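Local coordinates for shikimate dehydrogenase-like protein HI_0607 (Haemophilus influenzae, PDB 1NPY) that catalyses the NADP(+)-dependent oxidation of shikimate to 3-dehydroshikimate in vitro, though so weakly that its biological substrate may be another compound, at residues 10-15 / 47-52; 26-31 / 249-254; 33-38 / 56-61. All blocks are in the same frame, centred on the assembly; numbering follows the deposited sequence.

Contact 1: 10-15 / 47-52; sequences MSLSGR and HAIKGV
L12 and M10, two residues apart on strand 7-12, both reach across to one side of helix 45-55, where A48, I49 and V52 receive them. The tighter end belongs to L12. Its CD1 does all the touching, meeting the methyl CB of A48 at 3.9 Å and, almost as near, CD1 of I49 at 4.0 Å, so a single methyl rests on two residues of one helical turn. I49 gets there by the reach of its side chain: CG1 stands beside the backbone N (chi1 -61°), and the terminal methyl of that branch, not CG2, comes to the leucine. At the other end the packing is thinner. M10 offers its sulfur rather than a carbon, SD lying 4.1 Å from CG2 of V52, a single apolar touch between two chains that pass at a slant. CG of M10 is tucked between the backbone N and the carbonyl carbon (chi1 65°), and the chain runs straight through chi2, carrying SD out to the valine, before it bends at chi3. No hydrogen bond crosses the contact; shape and apolar surface hold it. The far side of the helix is solvent-facing, with K50 exposed and its NZ in a salt bridge with E46. Strand 10-12 and helix 47-52 run nearly antiparallel, 166° between their directions, with 11.0 Å between axes, the usual layering of a helix against a sheet. On the sheet, strand 7-12 is flanked by strands 35-40 and 59-62, and M10 and L12 also touch F40 and C60 from these two neighbours, while I49 also packs on F73 and L74 of a loop.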
ATOM      1  N   MET A  10     -16.668   0.113  -4.655  1.00  6.66           N
ATOM      2  CA  MET A  10     -16.657   1.288  -3.784  1.00  7.62           C
ATOM      3  C   MET A  10     -15.494   1.321  -2.809  1.00  8.25           C
ATOM      4  O   MET A  10     -14.664   0.405  -2.765  1.00  7.76           O
ATOM      5  CB  MET A  10     -17.969   1.297  -2.998  1.00  8.69           C
ATOM      6  CG  MET A  10     -18.192   0.159  -2.015  1.00  9.62           C
ATOM      7  SD  MET A  10     -19.703   0.364  -1.077  1.00 14.13           S
ATOM      8  CE  MET A  10     -19.071   1.386   0.234  1.00 11.45           C
ATOM      9  N   SER A  11     -15.419   2.410  -2.044  1.00  8.90           N
ATOM     10  CA  SER A  11     -14.464   2.467  -0.946  1.00  8.53           C
ATOM     11  C   SER A  11     -15.169   3.079   0.281  1.00  8.34           C
ATOM     12  O   SER A  11     -16.179   3.773   0.147  1.00  8.09           O
ATOM     13  CB  SER A  11     -13.243   3.302  -1.293  1.00 10.29           C
ATOM     14  OG  SER A  11     -13.539   4.670  -1.488  1.00 10.81           O
ATOM     15  N   LEU A  12     -14.609   2.784   1.446  1.00  8.72           N
ATOM     16  CA  LEU A  12     -15.056   3.358   2.712  1.00  9.60           C
ATOM     17  C   LEU A  12     -13.846   3.932   3.423  1.00 10.50           C
ATOM     18  O   LEU A  12     -12.879   3.218   3.649  1.00  9.75           O
ATOM     19  CB  LEU A  12     -15.694   2.293   3.608  1.00  9.77           C
ATOM     20  CG  LEU A  12     -17.106   1.842   3.284  1.00 10.84           C
ATOM     21  CD1 LEU A  12     -17.402   0.601   4.093  1.00 12.60           C
ATOM     22  CD2 LEU A  12     -18.168   2.921   3.574  1.00 10.69           C
ATOM     23  N   SER A  13     -13.910   5.204   3.819  1.00 12.52           N
ATOM     24  CA  SER A  13     -12.817   5.862   4.527  1.00 13.74           C
ATOM     25  C   SER A  13     -13.410   6.991   5.354  1.00 13.45           C
ATOM     26  O   SER A  13     -14.470   7.521   5.023  1.00 13.46           O
ATOM     27  CB  SER A  13     -11.825   6.600   3.624  1.00 15.94           C
ATOM     28  OG  SER A  13     -11.877   6.193   2.283  1.00 21.94           O
ATOM     29  N   GLY A  14     -12.656   7.416   6.361  1.00 14.36           N
ATOM     30  CA  GLY A  14     -13.072   8.543   7.179  1.00 15.50           C
ATOM     31  C   GLY A  14     -12.934   9.844   6.412  1.00 17.91           C
ATOM     32  O   GLY A  14     -13.697  10.800   6.659  1.00 18.25           O
ATOM     33  N   ARG A  15     -11.997   9.867   5.462  1.00 17.94           N
ATOM     34  CA  ARG A  15     -11.740  11.037   4.626  1.00 19.67           C
ATOM     35  C   ARG A  15     -11.553  10.586   3.181  1.00 18.10           C
ATOM     36  O   ARG A  15     -10.428  10.345   2.732  1.00 16.60           O
ATOM     37  CB  ARG A  15     -10.505  11.820   5.107  1.00 20.56           C
ATOM     38  CG  ARG A  15     -10.732  12.577   6.418  1.00 27.14           C
ATOM     39  CD  ARG A  15     -12.023  13.397   6.519  1.00 33.90           C
ATOM     40  NE  ARG A  15     -11.994  14.652   5.774  1.00 40.93           N
ATOM     41  CZ  ARG A  15     -11.267  15.712   6.101  1.00 44.46           C
ATOM     42  NH1 ARG A  15     -10.459  15.693   7.157  1.00 45.67           N
ATOM     43  NH2 ARG A  15     -11.334  16.801   5.343  1.00 46.93           N
ATOM     44  N   HIS A  47     -22.787  -1.613  10.036  1.00  9.45           N
ATOM     45  CA  HIS A  47     -23.909  -1.613   9.096  1.00  9.69           C
ATOM     46  C   HIS A  47     -23.488  -1.224   7.685  1.00  9.00           C
ATOM     47  O   HIS A  47     -24.161  -1.596   6.725  1.00  8.62           O
ATOM     48  CB  HIS A  47     -25.088  -0.787   9.622  1.00  9.66           C
ATOM     49  CG  HIS A  47     -25.666  -1.338  10.884  1.00 13.44           C
ATOM     50  ND1 HIS A  47     -26.336  -2.540  10.931  1.00 15.86           N
ATOM     51  CD2 HIS A  47     -25.586  -0.904  12.162  1.00 11.82           C
ATOM     52  CE1 HIS A  47     -26.655  -2.815  12.184  1.00 10.94           C
ATOM     53  NE2 HIS A  47     -26.266  -1.810  12.942  1.00 14.08           N
ATOM     54  N   ALA A  48     -22.350  -0.556   7.547  1.00  9.60           N
ATOM     55  CA  ALA A  48     -21.775  -0.334   6.223  1.00  8.90           C
ATOM     56  C   ALA A  48     -21.376  -1.656   5.574  1.00  8.55           C
ATOM     57  O   ALA A  48     -21.765  -1.909   4.427  1.00  8.05           O
ATOM     58  CB  ALA A  48     -20.600   0.592   6.323  1.00  9.27           C
ATOM     59  N   ILE A  49     -20.696  -2.529   6.313  1.00  8.76           N
ATOM     60  CA  ILE A  49     -20.212  -3.802   5.781  1.00  9.58           C
ATOM     61  C   ILE A  49     -21.398  -4.730   5.580  1.00  8.99           C
ATOM     62  O   ILE A  49     -21.529  -5.362   4.525  1.00  8.47           O
ATOM     63  CB  ILE A  49     -19.142  -4.456   6.685  1.00 10.07           C
ATOM     64  CG1 ILE A  49     -17.904  -3.558   6.829  1.00 11.20           C
ATOM     65  CG2 ILE A  49     -18.734  -5.836   6.144  1.00 10.45           C
ATOM     66  CD1 ILE A  49     -17.235  -3.110   5.538  1.00  9.17           C
ATOM     67  N   LYS A  50     -22.292  -4.794   6.561  1.00  9.25           N
ATOM     68  CA  LYS A  50     -23.507  -5.578   6.361  1.00  9.00           C
ATOM     69  C   LYS A  50     -24.340  -5.077   5.176  1.00  8.71           C
ATOM     70  O   LYS A  50     -25.013  -5.880   4.548  1.00  8.62           O
ATOM     71  CB  LYS A  50     -24.352  -5.660   7.632  1.00  9.10           C
ATOM     72  CG  LYS A  50     -23.696  -6.486   8.744  1.00 10.93           C
ATOM     73  CD  LYS A  50     -24.443  -6.387  10.062  1.00 13.80           C
ATOM     74  CE  LYS A  50     -23.805  -7.359  11.057  1.00 16.32           C
ATOM     75  NZ  LYS A  50     -24.527  -7.317  12.369  1.00 19.16           N
ATOM     76  N   GLY A  51     -24.294  -3.781   4.887  1.00  8.42           N
ATOM     77  CA  GLY A  51     -24.896  -3.162   3.717  1.00  9.02           C
ATOM     78  C   GLY A  51     -24.299  -3.590   2.390  1.00  8.11           C
ATOM     79  O   GLY A  51     -25.054  -3.843   1.443  1.00  8.97           O
ATOM     80  N   VAL A  52     -22.972  -3.662   2.337  1.00  8.64           N
ATOM     81  CA  VAL A  52     -22.238  -4.093   1.152  1.00 10.00           C
ATOM     82  C   VAL A  52     -22.751  -5.477   0.802  1.00  9.76           C
ATOM     83  O   VAL A  52     -23.117  -5.758  -0.332  1.00  9.41           O
ATOM     84  CB  VAL A  52     -20.707  -4.142   1.427  1.00 10.16           C
ATOM     85  CG1 VAL A  52     -19.917  -4.988   0.409  1.00 11.15           C
ATOM     86  CG2 VAL A  52     -20.149  -2.748   1.530  1.00 11.76           C
TER

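Contact 2: 26-31 / 249-254; sequences YLYDKL and LYTHQR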
ATOM      1  N   TYR A  26     -12.382   5.183 -15.051  1.00  7.64           N
ATOM      2  CA  TYR A  26     -11.665   5.250 -16.319  1.00  9.57           C
ATOM      3  C   TYR A  26     -11.407   3.870 -16.918  1.00  9.65           C
ATOM      4  O   TYR A  26     -11.648   3.640 -18.113  1.00  9.67           O
ATOM      5  CB  TYR A  26     -10.356   5.991 -16.112  1.00  8.53           C
ATOM      6  CG  TYR A  26      -9.531   6.202 -17.366  1.00 10.23           C
ATOM      7  CD1 TYR A  26      -9.751   7.281 -18.214  1.00 11.88           C
ATOM      8  CD2 TYR A  26      -8.518   5.313 -17.685  1.00 12.06           C
ATOM      9  CE1 TYR A  26      -8.971   7.475 -19.368  1.00 13.26           C
ATOM     10  CE2 TYR A  26      -7.736   5.499 -18.825  1.00 15.13           C
ATOM     11  CZ  TYR A  26      -7.968   6.575 -19.651  1.00 15.05           C
ATOM     12  OH  TYR A  26      -7.169   6.740 -20.777  1.00 15.70           O
ATOM     13  N   LEU A  27     -10.903   2.972 -16.078  1.00  8.78           N
ATOM     14  CA  LEU A  27     -10.627   1.616 -16.555  1.00  9.94           C
ATOM     15  C   LEU A  27     -11.892   0.854 -16.913  1.00  9.68           C
ATOM     16  O   LEU A  27     -11.863   0.100 -17.891  1.00 10.55           O
ATOM     17  CB  LEU A  27      -9.785   0.847 -15.540  1.00  9.43           C
ATOM     18  CG  LEU A  27      -8.354   1.359 -15.362  1.00 11.39           C
ATOM     19  CD1 LEU A  27      -7.678   0.837 -14.111  1.00 12.03           C
ATOM     20  CD2 LEU A  27      -7.540   1.082 -16.622  1.00 13.15           C
ATOM     21  N   TYR A  28     -12.995   0.979 -16.175  1.00 10.32           N
ATOM     22  CA  TYR A  28     -14.230   0.316 -16.608  1.00 10.27           C
ATOM     23  C   TYR A  28     -14.637   0.730 -18.007  1.00 11.69           C
ATOM     24  O   TYR A  28     -15.017  -0.089 -18.824  1.00 11.98           O
ATOM     25  CB  TYR A  28     -15.429   0.586 -15.692  1.00 10.43           C
ATOM     26  CG  TYR A  28     -15.205   0.216 -14.249  1.00  9.59           C
ATOM     27  CD1 TYR A  28     -14.550  -0.942 -13.858  1.00  8.45           C
ATOM     28  CD2 TYR A  28     -15.749   1.003 -13.245  1.00  8.76           C
ATOM     29  CE1 TYR A  28     -14.395  -1.261 -12.509  1.00  8.97           C
ATOM     30  CE2 TYR A  28     -15.640   0.662 -11.905  1.00  9.60           C
ATOM     31  CZ  TYR A  28     -14.940  -0.451 -11.525  1.00 12.41           C
ATOM     32  OH  TYR A  28     -14.767  -0.801 -10.204  1.00 10.10           O
ATOM     33  N   ASP A  29     -14.535   2.025 -18.276  1.00 11.70           N
ATOM     34  CA  ASP A  29     -14.861   2.537 -19.585  1.00 13.82           C
ATOM     35  C   ASP A  29     -13.969   1.918 -20.665  1.00 12.93           C
ATOM     36  O   ASP A  29     -14.484   1.450 -21.689  1.00 12.99           O
ATOM     37  CB  ASP A  29     -14.798   4.057 -19.546  1.00 14.00           C
ATOM     38  CG  ASP A  29     -15.088   4.643 -20.902  1.00 20.89           C
ATOM     39  OD1 ASP A  29     -16.248   4.493 -21.332  1.00 24.53           O
ATOM     40  OD2 ASP A  29     -14.202   5.198 -21.576  1.00 25.24           O
ATOM     41  N   LYS A  30     -12.652   1.957 -20.458  1.00 12.34           N
ATOM     42  CA  LYS A  30     -11.693   1.489 -21.448  1.00 12.77           C
ATOM     43  C   LYS A  30     -11.813  -0.004 -21.702  1.00 13.90           C
ATOM     44  O   LYS A  30     -11.557  -0.443 -22.832  1.00 14.02           O
ATOM     45  CB  LYS A  30     -10.249   1.855 -21.084  1.00 13.44           C
ATOM     46  CG  LYS A  30      -9.973   3.362 -21.064  1.00 14.39           C
ATOM     47  CD  LYS A  30      -9.914   3.905 -22.488  1.00 20.67           C
ATOM     48  CE  LYS A  30      -9.556   5.371 -22.593  1.00 21.34           C
ATOM     49  NZ  LYS A  30      -8.894   5.591 -23.912  1.00 23.70           N
ATOM     50  N   LEU A  31     -12.193  -0.779 -20.688  1.00 11.64           N
ATOM     51  CA  LEU A  31     -12.292  -2.232 -20.804  1.00 12.09           C
ATOM     52  C   LEU A  31     -13.689  -2.768 -21.134  1.00 12.28           C
ATOM     53  O   LEU A  31     -13.864  -3.978 -21.278  1.00 13.78           O
ATOM     54  CB  LEU A  31     -11.775  -2.907 -19.528  1.00 12.48           C
ATOM     55  CG  LEU A  31     -10.257  -2.967 -19.327  1.00 14.89           C
ATOM     56  CD1 LEU A  31      -9.926  -3.769 -18.074  1.00 17.22           C
ATOM     57  CD2 LEU A  31      -9.576  -3.634 -20.497  1.00 17.36           C
ATOM     58  N   LEU A 249      -9.220  -8.154  -8.647  1.00  8.52           N
ATOM     59  CA  LEU A 249     -10.058  -8.953  -7.766  1.00  9.39           C
ATOM     60  C   LEU A 249     -11.547  -8.751  -8.067  1.00  9.34           C
ATOM     61  O   LEU A 249     -12.343  -9.688  -8.044  1.00  9.98           O
ATOM     62  CB  LEU A 249      -9.741  -8.639  -6.315  1.00  9.05           C
ATOM     63  CG  LEU A 249      -8.463  -9.284  -5.795  1.00 11.30           C
ATOM     64  CD1 LEU A 249      -8.002  -8.639  -4.501  1.00 10.30           C
ATOM     65  CD2 LEU A 249      -8.589 -10.785  -5.589  1.00 15.12           C
ATOM     66  N   TYR A 250     -11.934  -7.509  -8.307  1.00  8.56           N
ATOM     67  CA  TYR A 250     -13.362  -7.228  -8.478  1.00  7.82           C
ATOM     68  C   TYR A 250     -13.886  -7.679  -9.845  1.00  9.24           C
ATOM     69  O   TYR A 250     -15.018  -8.151  -9.926  1.00  8.68           O
ATOM     70  CB  TYR A 250     -13.679  -5.748  -8.339  1.00  7.45           C
ATOM     71  CG  TYR A 250     -13.211  -5.046  -7.071  1.00  7.25           C
ATOM     72  CD1 TYR A 250     -13.044  -5.708  -5.866  1.00  7.95           C
ATOM     73  CD2 TYR A 250     -12.960  -3.691  -7.097  1.00  9.84           C
ATOM     74  CE1 TYR A 250     -12.595  -5.027  -4.737  1.00  7.54           C
ATOM     75  CE2 TYR A 250     -12.495  -2.999  -5.986  1.00  7.67           C
ATOM     76  CZ  TYR A 250     -12.350  -3.681  -4.797  1.00  7.76           C
ATOM     77  OH  TYR A 250     -11.879  -2.994  -3.706  1.00 10.07           O
ATOM     78  N   THR A 251     -13.103  -7.472 -10.906  1.00  9.54           N
ATOM     79  CA  THR A 251     -13.597  -7.613 -12.283  1.00 10.97           C
ATOM     80  C   THR A 251     -13.131  -8.885 -13.005  1.00 10.42           C
ATOM     81  O   THR A 251     -13.603  -9.184 -14.100  1.00 11.15           O
ATOM     82  CB  THR A 251     -13.096  -6.497 -13.174  1.00 10.84           C
ATOM     83  OG1 THR A 251     -11.663  -6.592 -13.261  1.00 12.75           O
ATOM     84  CG2 THR A 251     -13.421  -5.116 -12.608  1.00 10.26           C
ATOM     85  N   HIS A 252     -12.107  -9.516 -12.455  1.00 10.69           N
ATOM     86  CA  HIS A 252     -11.399 -10.638 -13.078  1.00 11.76           C
ATOM     87  C   HIS A 252     -10.642 -10.295 -14.354  1.00 11.61           C
ATOM     88  O   HIS A 252     -10.328 -11.166 -15.169  1.00 12.27           O
ATOM     89  CB  HIS A 252     -12.330 -11.823 -13.338  1.00 12.66           C
ATOM     90  CG  HIS A 252     -12.867 -12.411 -12.073  1.00 14.34           C
ATOM     91  ND1 HIS A 252     -14.213 -12.575 -11.840  1.00 20.81           N
ATOM     92  CD2 HIS A 252     -12.232 -12.768 -10.933  1.00 16.28           C
ATOM     93  CE1 HIS A 252     -14.378 -13.079 -10.632  1.00 17.21           C
ATOM     94  NE2 HIS A 252     -13.195 -13.200 -10.057  1.00 20.73           N
ATOM     95  N   GLN A 253     -10.305  -9.025 -14.519  1.00 10.54           N
ATOM     96  CA  GLN A 253      -9.435  -8.535 -15.582  1.00 10.63           C
ATOM     97  C   GLN A 253      -8.298  -7.678 -15.024  1.00 11.30           C
ATOM     98  O   GLN A 253      -8.534  -6.729 -14.268  1.00 10.98           O
ATOM     99  CB  GLN A 253     -10.215  -7.698 -16.595  1.00 11.67           C
ATOM    100  CG  GLN A 253     -11.145  -8.525 -17.480  1.00 12.75           C
ATOM    101  CD  GLN A 253     -11.826  -7.724 -18.581  1.00 12.49           C
ATOM    102  OE1 GLN A 253     -11.150  -6.989 -19.310  1.00 15.44           O
ATOM    103  NE2 GLN A 253     -13.129  -7.944 -18.774  1.00 11.80           N
ATOM    104  N   ARG A 254      -7.089  -7.989 -15.459  1.00 11.96           N
ATOM    105  CA  ARG A 254      -5.902  -7.178 -15.200  1.00 11.03           C
ATOM    106  C   ARG A 254      -5.754  -6.240 -16.391  1.00 11.13           C
ATOM    107  O   ARG A 254      -5.550  -6.690 -17.531  1.00 10.46           O
ATOM    108  CB  ARG A 254      -4.667  -8.081 -15.073  1.00 11.47           C
ATOM    109  CG  ARG A 254      -3.366  -7.354 -14.775  1.00 11.65           C
ATOM    110  CD  ARG A 254      -2.186  -8.288 -14.586  1.00 13.56           C
ATOM    111  NE  ARG A 254      -2.391  -9.280 -13.522  1.00 13.42           N
ATOM    112  CZ  ARG A 254      -1.574 -10.284 -13.192  1.00 17.26           C
ATOM    113  NH1 ARG A 254      -0.452 -10.529 -13.850  1.00 17.10           N
ATOM    114  NH2 ARG A 254      -1.883 -11.108 -12.198  1.00 18.42           N
TER
HETATM  115  O   HOH W   1     -11.847  -5.863 -21.693  1.00 14.48           O
HETATM  116  O   HOH W   2     -15.195  -6.475 -20.682  1.00 21.06           O
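Q253 and L31 meet where helix 19-31 passes the chain just beyond the end of helix 235-251. The glutamine can be followed outward. From CB, which starts toward helix 19-31, CG lies beside the backbone N (chi1 -72°) and the chain then runs extended to CD, carrying the amide alongside the leucine in the opposite sense. At the tip, OE1 settles against the isobutyl group, 3.7 Å from CD1 of L31 and only slightly farther from CD2. The same OE1 accepts a bond from a water, at 2.7 Å, that also donates to the backbone O of L31. NE2, the other end of the amide, donates to a second water at 3.2 Å, and that water too gives a hydrogen to L31 O. The carbonyl therefore takes two water bonds, and both amide atoms are tied to it through solvent. Two residues before Q253, CG2 of T251 approaches the edge of the Y28 ring near its plane, 4.0 Å from CE1. The threonine hydroxyl serves its own chain: OG1 accepts from Q253 N at 3.1 Å in an ST turn and is also bonded to F247 O. No direct hydrogen bond joins the segments: the polar link is water-mediated, and the direct touches are an amide oxygen against leucine methyls and a threonine methyl at a ring edge, in an interface partly buried and still wetted.

Contact 3: 33-38 / 56-61; sequences LNFIYK and GIRGCA
Strand 35-40, helix 45-55 and strand 59-62 form a beta-alpha-beta crossover in the shikimate dehydrogenase substrate-binding domain, and its two strands lie in the mixed sheet on either side of strand 7-12. Both run parallel to strand 7-12; 35-40 is the edge strand and 59-62 lies further in. The contact is made by side chains that reach over the middle strand, in two pairs. F35 and R58 form the first: CE2 of the ring comes to 4.0 Å from CG of the arginine, approaching obliquely. The ring and the guanidinium are turned 76° apart, so the group does not lie flat on the phenyl; it is the aliphatic root of the arginine that packs here. CG of R58 stands opposite the backbone N (chi1 174°), and the bend at chi2 (53°) leaves CG beside the ring and sends the charged end elsewhere. That end is well occupied: NE bonds to Y250 O, and NH1 forms a salt bridge with D93 and a further bond to N92 O. The second pair is Y37 with A61. The tyrosine's CG lies opposite its backbone N, and the phenol reaches across strand 7-12. Its ring stacks on H24, and both T21 and N25 of helix 19-31 touch the side chain. A61 lies near the catalytic region, its side chain about 8 Å from that of K67, the inferred proton donor/acceptor, and about 9 Å from that of D103, inferred to bind substrate. At the far end of the phenol, Y37 OH sits 3.6 Å from A61 CB.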
ATOM      1  N   LEU A  33     -16.398  -2.710 -19.267  1.00 12.48           N
ATOM      2  CA  LEU A  33     -17.009  -3.350 -18.105  1.00 11.63           C
ATOM      3  C   LEU A  33     -18.202  -2.593 -17.542  1.00 10.87           C
ATOM      4  O   LEU A  33     -18.152  -1.373 -17.376  1.00 11.85           O
ATOM      5  CB  LEU A  33     -15.995  -3.488 -16.985  1.00 12.27           C
ATOM      6  CG  LEU A  33     -14.935  -4.563 -17.150  1.00 12.42           C
ATOM      7  CD1 LEU A  33     -13.665  -4.320 -16.384  1.00 12.66           C
ATOM      8  CD2 LEU A  33     -15.498  -5.923 -16.739  1.00 12.55           C
ATOM      9  N   ASN A  34     -19.278  -3.327 -17.287  1.00 12.32           N
ATOM     10  CA  ASN A  34     -20.500  -2.737 -16.753  1.00 10.95           C
ATOM     11  C   ASN A  34     -20.455  -2.626 -15.234  1.00 10.04           C
ATOM     12  O   ASN A  34     -21.104  -3.389 -14.501  1.00  8.51           O
ATOM     13  CB  ASN A  34     -21.713  -3.584 -17.155  1.00 11.22           C
ATOM     14  CG  ASN A  34     -23.025  -2.873 -16.865  1.00 11.56           C
ATOM     15  OD1 ASN A  34     -23.054  -1.649 -16.717  1.00 13.75           O
ATOM     16  ND2 ASN A  34     -24.118  -3.632 -16.826  1.00 14.86           N
ATOM     17  N   PHE A  35     -19.622  -1.680 -14.815  1.00 10.65           N
ATOM     18  CA  PHE A  35     -19.232  -1.431 -13.429  1.00  9.57           C
ATOM     19  C   PHE A  35     -19.180   0.090 -13.278  1.00  8.54           C
ATOM     20  O   PHE A  35     -18.869   0.808 -14.239  1.00 10.04           O
ATOM     21  CB  PHE A  35     -17.824  -1.938 -13.134  1.00  8.78           C
ATOM     22  CG  PHE A  35     -17.706  -3.388 -12.725  1.00  9.42           C
ATOM     23  CD1 PHE A  35     -17.953  -4.420 -13.623  1.00 11.89           C
ATOM     24  CD2 PHE A  35     -17.250  -3.721 -11.458  1.00  7.47           C
ATOM     25  CE1 PHE A  35     -17.807  -5.738 -13.250  1.00 10.97           C
ATOM     26  CE2 PHE A  35     -17.093  -5.020 -11.077  1.00 11.66           C
ATOM     27  CZ  PHE A  35     -17.388  -6.040 -11.971  1.00 10.20           C
ATOM     28  N   ILE A  36     -19.465   0.561 -12.065  1.00  8.41           N
ATOM     29  CA  ILE A  36     -19.186   1.921 -11.602  1.00  7.93           C
ATOM     30  C   ILE A  36     -18.529   1.885 -10.233  1.00  8.28           C
ATOM     31  O   ILE A  36     -18.669   0.916  -9.471  1.00  8.32           O
ATOM     32  CB  ILE A  36     -20.449   2.785 -11.519  1.00  8.80           C
ATOM     33  CG1 ILE A  36     -21.510   2.132 -10.633  1.00  9.14           C
ATOM     34  CG2 ILE A  36     -20.953   3.094 -12.901  1.00  8.06           C
ATOM     35  CD1 ILE A  36     -22.657   3.056 -10.198  1.00 14.89           C
ATOM     36  N   TYR A  37     -17.747   2.918  -9.928  1.00  8.82           N
ATOM     37  CA  TYR A  37     -17.051   3.011  -8.661  1.00  8.12           C
ATOM     38  C   TYR A  37     -17.411   4.335  -7.974  1.00  8.72           C
ATOM     39  O   TYR A  37     -17.499   5.369  -8.642  1.00  9.83           O
ATOM     40  CB  TYR A  37     -15.539   3.035  -8.880  1.00  8.69           C
ATOM     41  CG  TYR A  37     -14.687   2.770  -7.652  1.00  7.47           C
ATOM     42  CD1 TYR A  37     -14.159   1.497  -7.417  1.00  8.62           C
ATOM     43  CD2 TYR A  37     -14.383   3.766  -6.723  1.00  7.07           C
ATOM     44  CE1 TYR A  37     -13.358   1.224  -6.331  1.00 11.02           C
ATOM     45  CE2 TYR A  37     -13.555   3.507  -5.642  1.00 10.37           C
ATOM     46  CZ  TYR A  37     -13.020   2.238  -5.461  1.00  8.02           C
ATOM     47  OH  TYR A  37     -12.182   1.919  -4.421  1.00  9.44           O
ATOM     48  N   LYS A  38     -17.639   4.289  -6.668  1.00  9.08           N
ATOM     49  CA  LYS A  38     -17.758   5.527  -5.893  1.00  9.66           C
ATOM     50  C   LYS A  38     -17.200   5.386  -4.487  1.00  9.63           C
ATOM     51  O   LYS A  38     -17.354   4.347  -3.845  1.00  8.49           O
ATOM     52  CB  LYS A  38     -19.221   5.962  -5.804  1.00 10.80           C
ATOM     53  CG  LYS A  38     -19.368   7.426  -5.428  1.00 13.02           C
ATOM     54  CD  LYS A  38     -20.821   7.811  -5.216  1.00 13.54           C
ATOM     55  CE  LYS A  38     -21.162   7.871  -3.736  1.00 10.96           C
ATOM     56  NZ  LYS A  38     -20.480   9.001  -3.018  1.00 10.49           N
ATOM     57  N   GLY A  56     -25.600  -6.398  -2.447  1.00 10.21           N
ATOM     58  CA  GLY A  56     -24.908  -7.044  -3.543  1.00  9.99           C
ATOM     59  C   GLY A  56     -23.840  -6.175  -4.183  1.00 10.48           C
ATOM     60  O   GLY A  56     -23.503  -6.374  -5.348  1.00 11.80           O
ATOM     61  N   ILE A  57     -23.227  -5.284  -3.415  1.00 10.34           N
ATOM     62  CA  ILE A  57     -22.107  -4.476  -3.889  1.00  9.24           C
ATOM     63  C   ILE A  57     -20.917  -5.431  -4.075  1.00  9.14           C
ATOM     64  O   ILE A  57     -20.640  -6.251  -3.223  1.00  8.33           O
ATOM     65  CB  ILE A  57     -21.862  -3.343  -2.857  1.00 10.15           C
ATOM     66  CG1 ILE A  57     -23.045  -2.369  -2.939  1.00 10.31           C
ATOM     67  CG2 ILE A  57     -20.491  -2.737  -3.023  1.00 11.24           C
ATOM     68  CD1 ILE A  57     -23.065  -1.230  -1.950  1.00 10.92           C
ATOM     69  N   ARG A  58     -20.203  -5.345  -5.193  1.00  8.58           N
ATOM     70  CA  ARG A  58     -19.200  -6.326  -5.557  1.00  8.34           C
ATOM     71  C   ARG A  58     -17.876  -6.221  -4.826  1.00  7.60           C
ATOM     72  O   ARG A  58     -17.264  -7.223  -4.463  1.00  6.67           O
ATOM     73  CB  ARG A  58     -18.924  -6.150  -7.046  1.00  8.46           C
ATOM     74  CG  ARG A  58     -17.807  -6.984  -7.618  1.00  7.93           C
ATOM     75  CD  ARG A  58     -17.887  -8.463  -7.359  1.00 12.19           C
ATOM     76  NE  ARG A  58     -16.695  -9.133  -7.851  1.00  9.46           N
ATOM     77  CZ  ARG A  58     -16.348 -10.381  -7.597  1.00 12.29           C
ATOM     78  NH1 ARG A  58     -17.083 -11.130  -6.790  1.00  9.96           N
ATOM     79  NH2 ARG A  58     -15.223 -10.882  -8.106  1.00 13.52           N
ATOM     80  N   GLY A  59     -17.436  -4.988  -4.594  1.00  7.56           N
ATOM     81  CA  GLY A  59     -16.069  -4.780  -4.151  1.00  8.24           C
ATOM     82  C   GLY A  59     -16.020  -3.538  -3.282  1.00  8.24           C
ATOM     83  O   GLY A  59     -16.733  -2.587  -3.556  1.00  8.40           O
ATOM     84  N   CYS A  60     -15.243  -3.577  -2.207  1.00  8.27           N
ATOM     85  CA  CYS A  60     -15.099  -2.390  -1.351  1.00  7.25           C
ATOM     86  C   CYS A  60     -13.667  -2.221  -0.828  1.00  8.19           C
ATOM     87  O   CYS A  60     -13.167  -3.049  -0.053  1.00 10.18           O
ATOM     88  CB  CYS A  60     -16.105  -2.491  -0.190  1.00  8.03           C
ATOM     89  SG  CYS A  60     -16.124  -1.044   0.921  1.00 11.44           S
ATOM     90  N   ALA A  61     -13.049  -1.107  -1.179  1.00  8.75           N
ATOM     91  CA  ALA A  61     -11.772  -0.728  -0.592  1.00  8.89           C
ATOM     92  C   ALA A  61     -12.033  -0.194   0.806  1.00  8.57           C
ATOM     93  O   ALA A  61     -13.083   0.385   1.082  1.00 10.26           O
ATOM     94  CB  ALA A  61     -11.000   0.276  -1.435  1.00  9.07           C
TER

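How the contacts relate
From the N terminus, strand 7-12 comes first and waits for helix 45-55 to close contact 1. Helix 19-31 follows, and its partner arrives more than two hundred residues later, after the parallel sheet that probably binds NADP(+), when the end of helix 235-251 returns to the first domain in contact 2. Contact 3 closes a short loop, strand 35-40 to strand 59-62, nested inside the one closed by contact 2. Contact 1 crosses both of the others. Contacts 1 and 3 share the sheet and touch directly, M10 O lying 2.7 Å from A61 N. Contacts 2 and 3 meet where Y28 O lies 3.0 Å from L33 N, joining helix 19-31 to the approach to strand 35-40.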